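PDB 5DUD: YbgK from Escherichia coli, which acts as subunit C of 5-oxoprolinase, cleaving 5-oxoproline to L-glutamate in a reaction coupled to the hydrolysis of ATP to ADP and phosphate. Local coordinates for residues A[174-179]-A[257-262]. Numbering follows the deposited sequence.
Sequences IRALPG and RIACII
I262, just past the end of strand 257-261, packs against R175 of strand 174-178. Its CG1 stands between the backbone N and the carbonyl carbon (chi1 65°), and the extended chi2 (169°) carries CD1 to 3.9 Å from R175 NE, over one guanidinium face toward the rim. Arginine suits this place because its CB and guanidinium lie against I262 CD1 while NH2 makes a salt bridge with D265. On its other branch, I262 CG2 approaches L177 CD1 at 4.2 Å, and A288 of helix 285-302 touches both residues. An alanine in place of I262 would probably take CD1 from over the guanidinium face and open a gap beside L177 and this helix.

Backbone bonds hold the register. L177 and C260 form a hydrogen-bonded pair: L177 N donates to C260 O at 2.8 Å, nearly straight, and C260 N returns a bond to L177 O. G179 N binds I258 O at 2.9 Å; its positive phi (85°), just after the strand end, is one glycine takes readily. The bond from I262 N to R175 O is weak. P178 sits in a non-hydrogen-bonded pair with A259, so its missing N-H costs no bond to strand 257-261. The small methyls of A176 and A259 meet CB to CB at 4.1 Å. On the same face, I261 sets CG1 beside A176 CB and CG2 3.4 Å from I174 CG2.

This is a twisted antiparallel strand pair in the mixed sheet of the carboxyltransferase domain, of the cyclophilin-like clan, with strand 277-282 pairing on the other edge of 174-178.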
loop_
_atom_site.group_PDB
_atom_site.type_symbol
_atom_site.label_atom_id
_atom_site.label_comp_id
_atom_site.label_asym_id
_atom_site.label_seq_id
_atom_site.Cartn_x
_atom_site.Cartn_y
_atom_site.Cartn_z
ATOM N N ILE A 174 -18.837 -9.506 -0.452
ATOM C CA ILE A 174 -18.137 -8.273 -0.078
ATOM C C ILE A 174 -18.826 -7.065 -0.722
ATOM O O ILE A 174 -19.013 -7.031 -1.932
ATOM C CB ILE A 174 -16.642 -8.412 -0.500
ATOM C CG1 ILE A 174 -15.876 -9.322 0.498
ATOM C CG2 ILE A 174 -15.936 -7.056 -0.637
ATOM C CD1 ILE A 174 -15.124 -10.428 -0.140
ATOM N N ARG A 175 -19.186 -6.072 0.092
ATOM C CA ARG A 175 -19.853 -4.862 -0.383
ATOM C C ARG A 175 -18.869 -3.911 -1.059
ATOM O O ARG A 175 -17.936 -3.445 -0.410
ATOM C CB ARG A 175 -20.558 -4.148 0.777
ATOM C CG ARG A 175 -21.819 -4.863 1.240
ATOM C CD ARG A 175 -22.381 -4.264 2.514
ATOM N NE ARG A 175 -21.548 -4.573 3.675
ATOM C CZ ARG A 175 -21.787 -4.161 4.919
ATOM N NH1 ARG A 175 -22.857 -3.416 5.187
ATOM N NH2 ARG A 175 -20.967 -4.497 5.906
ATOM N N ALA A 176 -19.063 -3.640 -2.360
ATOM C CA ALA A 176 -18.213 -2.711 -3.109
ATOM C C ALA A 176 -19.053 -1.561 -3.644
ATOM O O ALA A 176 -20.218 -1.757 -3.985
ATOM C CB ALA A 176 -17.495 -3.429 -4.252
ATOM N N LEU A 177 -18.448 -0.360 -3.710
ATOM C CA LEU A 177 -19.077 0.858 -4.224
ATOM C C LEU A 177 -18.588 1.110 -5.654
ATOM O O LEU A 177 -17.382 1.042 -5.885
ATOM C CB LEU A 177 -18.744 2.072 -3.331
ATOM C CG LEU A 177 -19.740 2.388 -2.225
ATOM C CD1 LEU A 177 -19.176 3.417 -1.262
ATOM C CD2 LEU A 177 -21.040 2.936 -2.796
ATOM N N PRO A 178 -19.470 1.432 -6.620
ATOM C CA PRO A 178 -18.995 1.647 -7.996
ATOM C C PRO A 178 -18.203 2.936 -8.225
ATOM O O PRO A 178 -18.436 3.942 -7.559
ATOM C CB PRO A 178 -20.302 1.715 -8.803
ATOM C CG PRO A 178 -21.333 2.161 -7.842
ATOM C CD PRO A 178 -20.939 1.564 -6.527
ATOM N N GLY A 179 -17.474 2.954 -9.339
ATOM C CA GLY A 179 -16.841 4.140 -9.909
ATOM C C GLY A 179 -15.499 4.441 -9.319
ATOM O O GLY A 179 -15.057 3.695 -8.439
ATOM N N ARG A 257 -10.548 2.172 -12.685
ATOM C CA ARG A 257 -11.099 1.662 -11.431
ATOM C C ARG A 257 -12.619 1.450 -11.546
ATOM O O ARG A 257 -13.371 2.424 -11.616
ATOM C CB ARG A 257 -10.782 2.643 -10.283
ATOM C CG ARG A 257 -9.305 3.014 -10.142
ATOM C CD ARG A 257 -9.113 4.332 -9.407
ATOM N NE ARG A 257 -9.397 5.486 -10.264
ATOM C CZ ARG A 257 -9.220 6.760 -9.917
ATOM N NH1 ARG A 257 -8.743 7.073 -8.715
ATOM N NH2 ARG A 257 -9.512 7.733 -10.774
ATOM N N ILE A 258 -13.057 0.188 -11.594
ATOM C CA ILE A 258 -14.481 -0.139 -11.717
ATOM C C ILE A 258 -15.218 -0.011 -10.375
ATOM O O ILE A 258 -16.324 0.517 -10.370
ATOM C CB ILE A 258 -14.710 -1.545 -12.333
ATOM C CG1 ILE A 258 -16.189 -1.713 -12.751
ATOM C CG2 ILE A 258 -14.286 -2.692 -11.386
ATOM C CD1 ILE A 258 -16.478 -2.942 -13.509
ATOM N N ALA A 259 -14.630 -0.492 -9.259
ATOM C CA ALA A 259 -15.283 -0.446 -7.948
ATOM C C ALA A 259 -14.277 -0.282 -6.813
ATOM O O ALA A 259 -13.072 -0.407 -7.030
ATOM C CB ALA A 259 -16.103 -1.710 -7.737
ATOM N N CYS A 260 -14.776 0.027 -5.611
ATOM C CA CYS A 260 -13.950 0.190 -4.415
ATOM C C CYS A 260 -14.621 -0.519 -3.250
ATOM O O CYS A 260 -15.774 -0.223 -2.945
ATOM C CB CYS A 260 -13.705 1.665 -4.104
ATOM S SG CYS A 260 -12.553 1.950 -2.733
ATOM N N ILE A 261 -13.918 -1.480 -2.637
ATOM C CA ILE A 261 -14.420 -2.251 -1.499
ATOM C C ILE A 261 -14.372 -1.372 -0.242
ATOM O O ILE A 261 -13.396 -0.645 -0.026
ATOM C CB ILE A 261 -13.613 -3.566 -1.332
ATOM C CG1 ILE A 261 -13.785 -4.462 -2.583
ATOM C CG2 ILE A 261 -14.028 -4.337 -0.073
ATOM C CD1 ILE A 261 -12.631 -5.242 -2.895
ATOM N N ILE A 262 -15.444 -1.427 0.562
ATOM C CA ILE A 262 -15.560 -0.611 1.774
ATOM C C ILE A 262 -14.637 -1.163 2.865
ATOM O O ILE A 262 -14.439 -2.374 2.949
ATOM C CB ILE A 262 -17.034 -0.469 2.264
ATOM C CG1 ILE A 262 -17.666 -1.818 2.734
ATOM C CG2 ILE A 262 -17.878 0.197 1.176
ATOM C CD1 ILE A 262 -18.972 -1.696 3.452
#